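Long-range contact in glucuronan lyase A (Trichoderma reesei, PDB 2ZZJ), which probably cleaves beta-1,4-linked glucuronan within the chain by a lyase reaction and carries a bound calcium ion: residues Gln85-Ala94 with Phe193-Trp204. Residues are numbered along the deposited sequence; the frame is centred on the assembly and turned at random.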
loop_
_atom_site.group_PDB
_atom_site.type_symbol
_atom_site.label_atom_id
_atom_site.label_comp_id
_atom_site.label_asym_id
_atom_site.label_seq_id
_atom_site.Cartn_x
_atom_site.Cartn_y
_atom_site.Cartn_z
ATOM N N GLN A 85 14.638 0.784 8.100
ATOM C CA GLN A 85 13.257 0.807 8.606
ATOM C C GLN A 85 12.282 0.683 7.440
ATOM O O GLN A 85 12.667 0.873 6.289
ATOM C CB GLN A 85 12.969 2.079 9.398
ATOM C CG GLN A 85 13.633 2.105 10.787
ATOM C CD GLN A 85 13.253 3.315 11.604
ATOM O OE1 GLN A 85 13.383 4.450 11.160
ATOM N NE2 GLN A 85 12.850 3.080 12.849
ATOM N N SER A 86 11.034 0.341 7.748
ATOM C CA SER A 86 9.961 0.346 6.751
ATOM C C SER A 86 9.359 1.723 6.593
ATOM O O SER A 86 9.053 2.375 7.584
ATOM C CB SER A 86 8.844 -0.609 7.172
ATOM O OG SER A 86 7.638 -0.336 6.455
ATOM N N TYR A 87 9.168 2.134 5.343
ATOM C CA TYR A 87 8.248 3.234 4.979
ATOM C C TYR A 87 7.213 2.595 4.063
ATOM O O TYR A 87 7.543 2.128 2.975
ATOM C CB TYR A 87 8.970 4.412 4.308
ATOM C CG TYR A 87 9.935 5.094 5.254
ATOM C CD1 TYR A 87 9.493 6.116 6.090
ATOM C CD2 TYR A 87 11.278 4.665 5.355
ATOM C CE1 TYR A 87 10.369 6.738 6.984
ATOM C CE2 TYR A 87 12.166 5.281 6.254
ATOM C CZ TYR A 87 11.690 6.309 7.070
ATOM O OH TYR A 87 12.507 6.947 7.988
ATOM N N ASN A 88 5.981 2.510 4.552
ATOM C CA ASN A 88 4.936 1.799 3.841
ATOM C C ASN A 88 4.372 2.749 2.789
ATOM O O ASN A 88 4.238 3.949 3.048
ATOM C CB ASN A 88 3.843 1.361 4.813
ATOM C CG ASN A 88 2.999 0.229 4.258
ATOM O OD1 ASN A 88 3.395 -0.950 4.295
ATOM N ND2 ASN A 88 1.828 0.575 3.734
ATOM N N ILE A 89 4.077 2.223 1.601
ATOM C CA ILE A 89 3.574 3.076 0.523
ATOM C C ILE A 89 2.133 2.748 0.042
ATOM O O ILE A 89 1.524 3.585 -0.641
ATOM C CB ILE A 89 4.532 3.166 -0.693
ATOM C CG1 ILE A 89 4.760 1.783 -1.350
ATOM C CG2 ILE A 89 5.909 3.812 -0.282
ATOM C CD1 ILE A 89 5.565 1.879 -2.697
ATOM N N ALA A 90 1.625 1.549 0.364
ATOM C CA ALA A 90 0.227 1.157 0.031
ATOM C C ALA A 90 -0.203 0.020 0.938
ATOM O O ALA A 90 0.649 -0.763 1.431
ATOM C CB ALA A 90 0.121 0.706 -1.434
ATOM N N GLN A 91 -1.508 -0.105 1.173
ATOM C CA GLN A 91 -1.954 -1.243 1.989
ATOM C C GLN A 91 -3.410 -1.518 1.797
ATOM O O GLN A 91 -4.180 -0.576 1.505
ATOM C CB GLN A 91 -1.688 -0.995 3.476
ATOM C CG GLN A 91 -2.279 0.270 4.071
ATOM C CD GLN A 91 -2.242 0.264 5.614
ATOM O OE1 GLN A 91 -2.202 -0.799 6.232
ATOM N NE2 GLN A 91 -2.240 1.443 6.220
ATOM N N PHE A 92 -3.761 -2.790 1.969
ATOM C CA PHE A 92 -5.159 -3.215 2.104
ATOM C C PHE A 92 -5.435 -3.429 3.563
ATOM O O PHE A 92 -4.611 -4.053 4.284
ATOM C CB PHE A 92 -5.383 -4.504 1.347
ATOM C CG PHE A 92 -5.282 -4.343 -0.150
ATOM C CD1 PHE A 92 -6.427 -3.998 -0.894
ATOM C CD2 PHE A 92 -4.075 -4.531 -0.810
ATOM C CE1 PHE A 92 -6.364 -3.868 -2.283
ATOM C CE2 PHE A 92 -4.005 -4.380 -2.208
ATOM C CZ PHE A 92 -5.162 -4.039 -2.930
ATOM N N ILE A 93 -6.582 -2.930 4.006
ATOM C CA ILE A 93 -6.905 -2.959 5.427
ATOM C C ILE A 93 -8.417 -2.940 5.664
ATOM O O ILE A 93 -9.166 -2.139 5.054
ATOM C CB ILE A 93 -6.154 -1.812 6.185
ATOM C CG1 ILE A 93 -6.387 -1.876 7.715
ATOM C CG2 ILE A 93 -6.494 -0.418 5.584
ATOM C CD1 ILE A 93 -5.607 -0.819 8.452
ATOM N N ALA A 94 -8.857 -3.825 6.569
ATOM C CA ALA A 94 -10.269 -3.915 6.957
ATOM C C ALA A 94 -10.424 -3.675 8.450
ATOM O O ALA A 94 -9.577 -4.095 9.239
ATOM C CB ALA A 94 -10.808 -5.268 6.639
ATOM N N PHE A 193 -12.075 -5.037 2.428
ATOM C CA PHE A 193 -10.803 -4.360 2.751
ATOM C C PHE A 193 -10.690 -3.099 1.915
ATOM O O PHE A 193 -10.963 -3.136 0.697
ATOM C CB PHE A 193 -9.665 -5.266 2.369
ATOM C CG PHE A 193 -9.372 -6.354 3.379
ATOM C CD1 PHE A 193 -8.321 -6.199 4.286
ATOM C CD2 PHE A 193 -10.138 -7.541 3.417
ATOM C CE1 PHE A 193 -8.020 -7.212 5.209
ATOM C CE2 PHE A 193 -9.842 -8.575 4.335
ATOM C CZ PHE A 193 -8.800 -8.411 5.236
ATOM N N GLN A 194 -10.272 -2.004 2.545
ATOM C CA GLN A 194 -9.985 -0.762 1.837
ATOM C C GLN A 194 -8.677 -0.932 1.077
ATOM O O GLN A 194 -7.843 -1.751 1.448
ATOM C CB GLN A 194 -9.799 0.389 2.811
ATOM C CG GLN A 194 -10.884 0.544 3.861
ATOM C CD GLN A 194 -10.553 1.636 4.807
ATOM O OE1 GLN A 194 -9.383 1.980 4.996
ATOM N NE2 GLN A 194 -11.581 2.209 5.435
ATOM N N PHE A 195 -8.516 -0.158 0.004
ATOM C CA PHE A 195 -7.231 -0.068 -0.687
ATOM C C PHE A 195 -6.758 1.348 -0.414
ATOM O O PHE A 195 -7.429 2.327 -0.792
ATOM C CB PHE A 195 -7.429 -0.306 -2.177
ATOM C CG PHE A 195 -6.184 -0.099 -2.994
ATOM C CD1 PHE A 195 -4.945 -0.581 -2.549
ATOM C CD2 PHE A 195 -6.254 0.599 -4.208
ATOM C CE1 PHE A 195 -3.766 -0.405 -3.317
ATOM C CE2 PHE A 195 -5.066 0.792 -5.001
ATOM C CZ PHE A 195 -3.845 0.297 -4.550
ATOM N N ARG A 196 -5.631 1.468 0.283
ATOM C CA ARG A 196 -5.071 2.773 0.581
ATOM C C ARG A 196 -3.738 2.958 -0.135
ATOM O O ARG A 196 -2.920 2.005 -0.224
ATOM C CB ARG A 196 -4.806 2.922 2.070
ATOM C CG ARG A 196 -6.033 2.700 2.942
ATOM C CD ARG A 196 -5.645 3.050 4.334
ATOM N NE ARG A 196 -6.750 2.836 5.262
ATOM C CZ ARG A 196 -6.611 2.908 6.581
ATOM N NH1 ARG A 196 -5.415 3.196 7.124
ATOM N NH2 ARG A 196 -7.666 2.675 7.352
ATOM N N VAL A 197 -3.514 4.173 -0.635
ATOM C CA VAL A 197 -2.156 4.519 -1.075
ATOM C C VAL A 197 -1.655 5.714 -0.270
ATOM O O VAL A 197 -2.420 6.648 0.048
ATOM C CB VAL A 197 -1.989 4.710 -2.637
ATOM C CG1 VAL A 197 -2.418 3.448 -3.419
ATOM C CG2 VAL A 197 -2.687 5.991 -3.139
ATOM N N GLY A 198 -0.374 5.700 0.077
ATOM C CA GLY A 198 0.178 6.826 0.802
ATOM C C GLY A 198 1.329 6.458 1.710
ATOM O O GLY A 198 1.590 5.272 1.960
ATOM N N LEU A 199 1.993 7.499 2.203
ATOM C CA LEU A 199 3.195 7.314 3.029
ATOM C C LEU A 199 2.743 7.023 4.449
ATOM O O LEU A 199 2.110 7.882 5.102
ATOM C CB LEU A 199 4.052 8.584 2.981
ATOM C CG LEU A 199 5.280 8.575 3.926
ATOM C CD1 LEU A 199 6.242 7.367 3.643
ATOM C CD2 LEU A 199 5.989 9.880 3.750
ATOM N N TYR A 200 3.079 5.832 4.920
ATOM C CA TYR A 200 2.790 5.404 6.286
ATOM C C TYR A 200 4.090 5.000 6.959
ATOM O O TYR A 200 4.665 3.939 6.677
ATOM C CB TYR A 200 1.737 4.284 6.274
ATOM C CG TYR A 200 1.551 3.542 7.592
ATOM C CD1 TYR A 200 1.639 4.221 8.810
ATOM C CD2 TYR A 200 1.203 2.193 7.613
ATOM C CE1 TYR A 200 1.438 3.551 10.027
ATOM C CE2 TYR A 200 1.021 1.499 8.828
ATOM C CZ TYR A 200 1.122 2.206 10.021
ATOM O OH TYR A 200 0.945 1.564 11.226
ATOM N N ALA A 201 4.603 5.885 7.795
ATOM C CA ALA A 201 5.942 5.685 8.339
ATOM C C ALA A 201 5.807 4.813 9.555
ATOM O O ALA A 201 5.847 5.298 10.688
ATOM C CB ALA A 201 6.591 7.039 8.653
ATOM N N ASN A 202 5.586 3.525 9.325
ATOM C CA ASN A 202 5.178 2.633 10.413
ATOM C C ASN A 202 6.296 2.268 11.418
ATOM O O ASN A 202 6.061 2.116 12.630
ATOM C CB ASN A 202 4.445 1.384 9.892
ATOM C CG ASN A 202 5.216 0.608 8.835
ATOM O OD1 ASN A 202 6.067 1.132 8.138
ATOM N ND2 ASN A 202 4.846 -0.646 8.664
ATOM N N SER A 203 7.516 2.138 10.915
ATOM C CA SER A 203 8.645 1.791 11.782
ATOM C C SER A 203 8.968 2.876 12.801
ATOM O O SER A 203 9.526 2.559 13.878
ATOM C CB SER A 203 9.885 1.456 10.958
ATOM O OG SER A 203 9.759 0.175 10.364
ATOM N N TRP A 204 8.648 4.139 12.479
ATOM C CA TRP A 204 8.863 5.237 13.410
ATOM C C TRP A 204 8.104 4.956 14.714
ATOM O O TRP A 204 8.666 5.097 15.812
ATOM C CB TRP A 204 8.399 6.586 12.828
ATOM C CG TRP A 204 9.258 7.172 11.769
ATOM C CD1 TRP A 204 10.488 6.705 11.339
ATOM C CD2 TRP A 204 9.018 8.389 11.037
ATOM N NE1 TRP A 204 10.999 7.550 10.380
ATOM C CE2 TRP A 204 10.121 8.580 10.169
ATOM C CE3 TRP A 204 7.960 9.316 10.999
ATOM C CZ2 TRP A 204 10.202 9.653 9.279
ATOM C CZ3 TRP A 204 8.045 10.394 10.114
ATOM C CH2 TRP A 204 9.170 10.551 9.260
HETATM O O HOH W 1 5.208 -1.896 6.111
HETATM O O HOH W 2 8.973 4.405 9.341
HETATM O O HOH W 3 0.451 3.087 3.234
#
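Ile93 lays its CG2 methyl over one face of the Arg196 guanidinium, 3.3 Å from NE and offset toward the rim. That methyl sits between the backbone N and carbonyl carbon of Ile93, with CG1 anti to N (chi1 -176°). In its own plane the guanidinium grips Gln194 side-on: NE and NH2 both donate to Gln194 OE1, NE at 2.8 Å and nearly along the C=O axis. NH1 forms a salt bridge with Glu55, which also accepts from Gln91 NE2. The Gln91 and Arg196 side chains lie side by side, pointing the same way, with the amide plane turned 78° from the guanidinium. With an alanine here instead of Arg196, Glu55 would probably lose its charged mate, the Ile93 methyl its cover, and the Gln194 amide would be free to turn.

Residues 86-94 and 193-197 are antiparallel neighbours in one sheet of the beta-jelly roll. Their pairing slips by one residue between Asn88-Tyr200 and Ala90-Val197, a beta bulge. On the other side of strand 86-94, Ile89 and Ala90 both face Ile112 of strand 106-115, a classic bulge. Gly198 turns the corner here; its N bonds to Ile89 O.

On the face opposite Arg196, Phe92 and Phe195 form an offset stack, with planes 22° apart and Phe92 CZ 3.5 Å from Phe195 CD1. Ala94 CB sits over the centre of the Phe193 ring, 3.6 Å from its centroid, as a CH-pi contact.

At the other end, Tyr87 turns its edge to the face of Trp204, offset edge-to-face. Trp204 NE1 also donates to Tyr87 OH at 2.9 Å, a bent bond tilted from the indole plane. Ser86 N donates to Ser203 OG. Ser86 OG, anti to its own N, reaches a lone pair of Asn202 OD1 at 2.7 Å. One water links Ser86 OG, Asn88 OD1 and Asn202 ND2.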